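Local coordinates for protein beta-lactamase OXA-2 (Salmonella typhimurium, PDB 1K38) that hydrolyses the beta-lactam ring of penicillins, oxacillin among them, as a class D serine enzyme and so confers antibiotic resistance, at residues A[190-199]-A[225-233]. Numbering follows the deposited sequence.
Sequences TGWEGRMGWW and LFKREAIVR. With FMT (formic acid), chain C.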
ATOM      1  N   THR A 190      13.996  -4.105  -6.134  1.00 14.85           N
ATOM      2  CA  THR A 190      15.337  -4.078  -6.693  1.00 15.95           C
ATOM      3  C   THR A 190      15.901  -5.488  -6.760  1.00 15.94           C
ATOM      4  O   THR A 190      15.390  -6.417  -6.123  1.00 16.08           O
ATOM      5  CB  THR A 190      16.294  -3.259  -5.821  1.00 16.46           C
ATOM      6  OG1 THR A 190      16.247  -3.763  -4.481  1.00 17.93           O
ATOM      7  CG2 THR A 190      15.919  -1.797  -5.829  1.00 16.70           C
ATOM      8  N   GLY A 191      16.961  -5.638  -7.543  1.00 14.92           N
ATOM      9  CA  GLY A 191      17.629  -6.916  -7.670  1.00 15.48           C
ATOM     10  C   GLY A 191      19.085  -6.697  -8.033  1.00 14.95           C
ATOM     11  O   GLY A 191      19.412  -5.728  -8.721  1.00 15.07           O
ATOM     12  N   TRP A 192      19.959  -7.574  -7.543  1.00 15.24           N
ATOM     13  CA  TRP A 192      21.388  -7.512  -7.852  1.00 16.91           C
ATOM     14  C   TRP A 192      22.027  -8.859  -7.567  1.00 18.42           C
ATOM     15  O   TRP A 192      21.887  -9.395  -6.470  1.00 19.92           O
ATOM     16  CB  TRP A 192      22.105  -6.443  -7.020  1.00 17.02           C
ATOM     17  CG  TRP A 192      23.561  -6.307  -7.388  1.00 17.12           C
ATOM     18  CD1 TRP A 192      24.071  -6.082  -8.636  1.00 18.62           C
ATOM     19  CD2 TRP A 192      24.689  -6.372  -6.502  1.00 17.89           C
ATOM     20  NE1 TRP A 192      25.441  -6.001  -8.584  1.00 17.88           N
ATOM     21  CE2 TRP A 192      25.848  -6.175  -7.287  1.00 18.72           C
ATOM     22  CE3 TRP A 192      24.832  -6.577  -5.122  1.00 18.84           C
ATOM     23  CZ2 TRP A 192      27.136  -6.176  -6.737  1.00 19.31           C
ATOM     24  CZ3 TRP A 192      26.115  -6.577  -4.574  1.00 20.70           C
ATOM     25  CH2 TRP A 192      27.248  -6.377  -5.383  1.00 19.14           C
ATOM     26  N   GLU A 193      22.724  -9.412  -8.552  1.00 21.08           N
ATOM     27  CA  GLU A 193      23.381 -10.691  -8.341  1.00 22.71           C
ATOM     28  C   GLU A 193      24.887 -10.606  -8.555  1.00 22.47           C
ATOM     29  O   GLU A 193      25.554 -11.622  -8.729  1.00 23.06           O
ATOM     30  CB  GLU A 193      22.760 -11.773  -9.234  1.00 25.57           C
ATOM     31  CG  GLU A 193      22.468 -11.361 -10.665  1.00 27.55           C
ATOM     32  CD  GLU A 193      23.715 -11.030 -11.448  1.00 28.78           C
ATOM     33  OE1 GLU A 193      24.349  -9.999 -11.148  1.00 27.63           O
ATOM     34  OE2 GLU A 193      24.063 -11.807 -12.362  1.00 30.48           O
ATOM     35  N   GLY A 194      25.416  -9.385  -8.538  1.00 20.01           N
ATOM     36  CA  GLY A 194      26.846  -9.202  -8.699  1.00 20.56           C
ATOM     37  C   GLY A 194      27.303  -8.400  -9.903  1.00 20.47           C
ATOM     38  O   GLY A 194      28.147  -7.516  -9.772  1.00 20.72           O
ATOM     39  N   ARG A 195      26.756  -8.698 -11.076  1.00 20.54           N
ATOM     40  CA  ARG A 195      27.160  -7.990 -12.290  1.00 22.02           C
ATOM     41  C   ARG A 195      25.986  -7.375 -13.038  1.00 21.31           C
ATOM     42  O   ARG A 195      26.178  -6.637 -14.007  1.00 21.27           O
ATOM     43  CB  ARG A 195      27.896  -8.947 -13.234  1.00 25.23           C
ATOM     44  CG  ARG A 195      27.024 -10.076 -13.771  1.00 29.82           C
ATOM     45  CD  ARG A 195      27.532 -11.424 -13.304  1.00 35.20           C
ATOM     46  NE  ARG A 195      27.550 -11.518 -11.848  1.00 39.50           N
ATOM     47  CZ  ARG A 195      28.186 -12.467 -11.168  1.00 40.05           C
ATOM     48  NH1 ARG A 195      28.146 -12.474  -9.843  1.00 41.06           N
ATOM     49  NH2 ARG A 195      28.873 -13.400 -11.813  1.00 41.43           N
ATOM     50  N   MET A 196      24.781  -7.690 -12.578  1.00 19.70           N
ATOM     51  CA  MET A 196      23.541  -7.217 -13.192  1.00 20.81           C
ATOM     52  C   MET A 196      22.605  -6.660 -12.123  1.00 19.69           C
ATOM     53  O   MET A 196      22.360  -7.317 -11.115  1.00 19.41           O
ATOM     54  CB  MET A 196      22.863  -8.392 -13.910  1.00 25.48           C
ATOM     55  CG  MET A 196      21.348  -8.293 -14.016  1.00 26.13           C
ATOM     56  SD  MET A 196      20.807  -7.712 -15.623  1.00 34.60           S
ATOM     57  CE  MET A 196      21.873  -6.344 -15.887  1.00 30.61           C
ATOM     58  N   GLY A 197      22.074  -5.459 -12.351  1.00 15.91           N
ATOM     59  CA  GLY A 197      21.169  -4.863 -11.383  1.00 16.89           C
ATOM     60  C   GLY A 197      19.815  -4.541 -11.992  1.00 15.82           C
ATOM     61  O   GLY A 197      19.738  -4.148 -13.156  1.00 16.38           O
ATOM     62  N   TRP A 198      18.754  -4.704 -11.207  1.00 13.82           N
ATOM     63  CA  TRP A 198      17.383  -4.443 -11.664  1.00 13.42           C
ATOM     64  C   TRP A 198      16.599  -3.490 -10.775  1.00 14.06           C
ATOM     65  O   TRP A 198      16.902  -3.305  -9.603  1.00 14.15           O
ATOM     66  CB  TRP A 198      16.508  -5.703 -11.611  1.00 13.62           C
ATOM     67  CG  TRP A 198      16.784  -6.861 -12.486  1.00 13.32           C
ATOM     68  CD1 TRP A 198      17.564  -7.942 -12.193  1.00 14.14           C
ATOM     69  CD2 TRP A 198      16.137  -7.154 -13.729  1.00 12.30           C
ATOM     70  NE1 TRP A 198      17.432  -8.903 -13.173  1.00 15.28           N
ATOM     71  CE2 TRP A 198      16.563  -8.443 -14.127  1.00 13.46           C
ATOM     72  CE3 TRP A 198      15.233  -6.456 -14.543  1.00 12.80           C
ATOM     73  CZ2 TRP A 198      16.113  -9.051 -15.306  1.00 14.76           C
ATOM     74  CZ3 TRP A 198      14.785  -7.061 -15.716  1.00 14.23           C
ATOM     75  CH2 TRP A 198      15.227  -8.348 -16.084  1.00 14.78           C
ATOM     76  N   TRP A 199      15.562  -2.908 -11.367  1.00 13.78           N
ATOM     77  CA  TRP A 199      14.570  -2.146 -10.621  1.00 12.92           C
ATOM     78  C   TRP A 199      13.344  -2.292 -11.500  1.00 13.27           C
ATOM     79  O   TRP A 199      13.341  -1.876 -12.662  1.00 12.93           O
ATOM     80  CB  TRP A 199      14.893  -0.667 -10.378  1.00 13.57           C
ATOM     81  CG  TRP A 199      14.054  -0.152  -9.198  1.00 13.13           C
ATOM     82  CD1 TRP A 199      13.716  -0.857  -8.066  1.00 12.93           C
ATOM     83  CD2 TRP A 199      13.503   1.160  -9.020  1.00 12.37           C
ATOM     84  NE1 TRP A 199      12.999  -0.065  -7.201  1.00 13.17           N
ATOM     85  CE2 TRP A 199      12.854   1.178  -7.759  1.00 12.42           C
ATOM     86  CE3 TRP A 199      13.496   2.322  -9.798  1.00 13.36           C
ATOM     87  CZ2 TRP A 199      12.209   2.316  -7.264  1.00 13.79           C
ATOM     88  CZ3 TRP A 199      12.854   3.454  -9.307  1.00 14.35           C
ATOM     89  CH2 TRP A 199      12.219   3.444  -8.051  1.00 14.62           C
ATOM     90  N   LEU A 225      24.837   0.449  -7.768  1.00 17.69           N
ATOM     91  CA  LEU A 225      23.455   0.194  -7.385  1.00 17.38           C
ATOM     92  C   LEU A 225      22.536   1.410  -7.317  1.00 17.45           C
ATOM     93  O   LEU A 225      21.358   1.306  -7.653  1.00 16.74           O
ATOM     94  CB  LEU A 225      23.416  -0.583  -6.065  1.00 17.75           C
ATOM     95  CG  LEU A 225      24.145  -1.933  -6.155  1.00 17.84           C
ATOM     96  CD1 LEU A 225      23.916  -2.723  -4.886  1.00 20.12           C
ATOM     97  CD2 LEU A 225      23.649  -2.725  -7.365  1.00 19.50           C
ATOM     98  N   PHE A 226      23.058   2.565  -6.909  1.00 16.62           N
ATOM     99  CA  PHE A 226      22.213   3.753  -6.826  1.00 17.53           C
ATOM    100  C   PHE A 226      21.677   4.163  -8.198  1.00 15.92           C
ATOM    101  O   PHE A 226      20.647   4.830  -8.297  1.00 15.91           O
ATOM    102  CB  PHE A 226      22.982   4.937  -6.219  1.00 17.43           C
ATOM    103  CG  PHE A 226      23.920   5.615  -7.182  1.00 19.84           C
ATOM    104  CD1 PHE A 226      25.167   5.063  -7.476  1.00 18.28           C
ATOM    105  CD2 PHE A 226      23.542   6.797  -7.816  1.00 18.63           C
ATOM    106  CE1 PHE A 226      26.022   5.682  -8.389  1.00 21.02           C
ATOM    107  CE2 PHE A 226      24.392   7.420  -8.731  1.00 20.90           C
ATOM    108  CZ  PHE A 226      25.632   6.858  -9.015  1.00 20.91           C
ATOM    109  N   LYS A 227      22.380   3.761  -9.251  1.00 14.95           N
ATOM    110  CA  LYS A 227      21.996   4.109 -10.614  1.00 15.09           C
ATOM    111  C   LYS A 227      20.671   3.505 -11.055  1.00 14.25           C
ATOM    112  O   LYS A 227      20.012   4.035 -11.948  1.00 16.92           O
ATOM    113  CB  LYS A 227      23.095   3.682 -11.590  1.00 15.31           C
ATOM    114  CG  LYS A 227      24.449   4.295 -11.283  1.00 17.05           C
ATOM    115  CD  LYS A 227      25.498   3.783 -12.244  1.00 16.81           C
ATOM    116  CE  LYS A 227      26.859   4.385 -11.942  1.00 17.70           C
ATOM    117  NZ  LYS A 227      27.859   3.991 -12.971  1.00 18.63           N
ATOM    118  N   ARG A 228      20.290   2.390 -10.442  1.00 15.20           N
ATOM    119  CA  ARG A 228      19.041   1.730 -10.801  1.00 15.26           C
ATOM    120  C   ARG A 228      17.868   2.682 -10.609  1.00 16.21           C
ATOM    121  O   ARG A 228      17.122   2.963 -11.551  1.00 16.50           O
ATOM    122  CB  ARG A 228      18.857   0.470  -9.956  1.00 14.40           C
ATOM    123  CG  ARG A 228      19.936  -0.583 -10.201  1.00 16.79           C
ATOM    124  CD  ARG A 228      19.806  -1.749  -9.241  1.00 15.65           C
ATOM    125  NE  ARG A 228      19.902  -1.308  -7.848  1.00 15.69           N
ATOM    126  CZ  ARG A 228      19.825  -2.117  -6.798  1.00 17.95           C
ATOM    127  NH1 ARG A 228      19.649  -3.420  -6.973  1.00 17.24           N
ATOM    128  NH2 ARG A 228      19.918  -1.618  -5.570  1.00 18.57           N
ATOM    129  N   GLU A 229      17.709   3.193  -9.394  1.00 15.07           N
ATOM    130  CA  GLU A 229      16.627   4.131  -9.124  1.00 16.24           C
ATOM    131  C   GLU A 229      16.856   5.499  -9.762  1.00 16.02           C
ATOM    132  O   GLU A 229      15.906   6.152 -10.203  1.00 16.79           O
ATOM    133  CB  GLU A 229      16.422   4.305  -7.614  1.00 17.97           C
ATOM    134  CG  GLU A 229      15.655   3.169  -6.957  1.00 19.83           C
ATOM    135  CD  GLU A 229      15.100   3.550  -5.592  1.00 22.82           C
ATOM    136  OE1 GLU A 229      14.623   4.696  -5.437  1.00 21.91           O
ATOM    137  OE2 GLU A 229      15.124   2.698  -4.678  1.00 24.62           O
ATOM    138  N   ALA A 230      18.109   5.938  -9.827  1.00 15.52           N
ATOM    139  CA  ALA A 230      18.400   7.246 -10.403  1.00 16.25           C
ATOM    140  C   ALA A 230      17.934   7.354 -11.854  1.00 15.54           C
ATOM    141  O   ALA A 230      17.293   8.329 -12.236  1.00 16.88           O
ATOM    142  CB  ALA A 230      19.891   7.546 -10.305  1.00 15.55           C
ATOM    143  N   ILE A 231      18.265   6.353 -12.662  1.00 16.32           N
ATOM    144  CA  ILE A 231      17.876   6.365 -14.065  1.00 15.02           C
ATOM    145  C   ILE A 231      16.360   6.260 -14.236  1.00 15.08           C
ATOM    146  O   ILE A 231      15.759   7.038 -14.973  1.00 14.83           O
ATOM    147  CB  ILE A 231      18.578   5.222 -14.834  1.00 15.09           C
ATOM    148  CG1 ILE A 231      20.094   5.445 -14.787  1.00 17.59           C
ATOM    149  CG2 ILE A 231      18.088   5.176 -16.280  1.00 15.45           C
ATOM    150  CD1 ILE A 231      20.916   4.263 -15.265  1.00 16.59           C
ATOM    151  N   VAL A 232      15.736   5.304 -13.553  1.00 14.54           N
ATOM    152  CA  VAL A 232      14.293   5.145 -13.668  1.00 14.38           C
ATOM    153  C   VAL A 232      13.538   6.388 -13.213  1.00 14.84           C
ATOM    154  O   VAL A 232      12.617   6.846 -13.892  1.00 14.34           O
ATOM    155  CB  VAL A 232      13.788   3.941 -12.847  1.00 13.57           C
ATOM    156  CG1 VAL A 232      12.262   3.876 -12.912  1.00 15.47           C
ATOM    157  CG2 VAL A 232      14.387   2.656 -13.391  1.00 14.66           C
ATOM    158  N   ARG A 233      13.917   6.935 -12.063  1.00 14.45           N
ATOM    159  CA  ARG A 233      13.236   8.119 -11.561  1.00 14.86           C
ATOM    160  C   ARG A 233      13.374   9.305 -12.510  1.00 15.82           C
ATOM    161  O   ARG A 233      12.419  10.054 -12.701  1.00 15.87           O
ATOM    162  CB  ARG A 233      13.754   8.485 -10.167  1.00 16.07           C
ATOM    163  CG  ARG A 233      13.305   7.517  -9.077  1.00 17.20           C
ATOM    164  CD  ARG A 233      13.894   7.899  -7.727  1.00 19.12           C
ATOM    165  NE  ARG A 233      13.491   6.981  -6.662  1.00 20.90           N
ATOM    166  CZ  ARG A 233      12.368   7.093  -5.960  1.00 22.07           C
ATOM    167  NH1 ARG A 233      11.526   8.090  -6.203  1.00 22.39           N
ATOM    168  NH2 ARG A 233      12.083   6.201  -5.018  1.00 21.84           N
TER
HETATM  169  C   FMT C 401      19.203  -5.988  -4.468  1.00 42.77           C
HETATM  170  O1  FMT C 401      19.944  -4.692  -4.705  1.00 44.19           O
HETATM  171  O2  FMT C 401      17.893  -5.759  -3.686  1.00 43.73           O
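The segment 226-233 of the C-terminal helix lies across the hairpin 190-199, its axis 7.9 Å from that of strand 196-199 at 44°, with Trp199 against Arg228 and Gly197 facing Leu225. The side chain of Arg228 runs beside Gly197, which has no side chain, and brings its CD to 3.3 Å from Trp198 O. A bend at chi3 (-59°) then turns the guanidinium toward Thr190 and Gly191. There Arg228 NH1 donates to Gly191 O at 2.9 Å, lying well above the carbonyl plane, while Trp198 N reaches the same oxygen from the other face. Thr190 CG2 and Leu225 CD2 cover opposite faces of the guanidinium, and Arg228 NE bonds back to Leu225 O, fixing its rotation. Leu225 CD2 also sits over the five-membered ring of Trp192, a CH-pi contact, 3.6 Å from its centroid. Further along, Trp199 lays its indole against Glu229: Glu229 CG stands 3.3 Å from the centroid of the six-membered ring of Trp199, over its face, a CH-pi contact, and the carboxylate stacks with its plane 10° from the ring. Val232 CB meets the same indole at its edge. Arg233 holds Glu229 OE1 through NE and NH2, and Arg182 of the second subunit also pairs with that oxygen. A bound formic acid, probably from the crystallisation liquor, takes a 2.6 Å bond to its O1 from Arg228 NH1 and another to its O2 from Thr190 OG1. Thr190 and Gly191 belong to the substrate site inferred from relatives, so its position is consistent with Arg228 receiving the carboxylate of a beta-lactam.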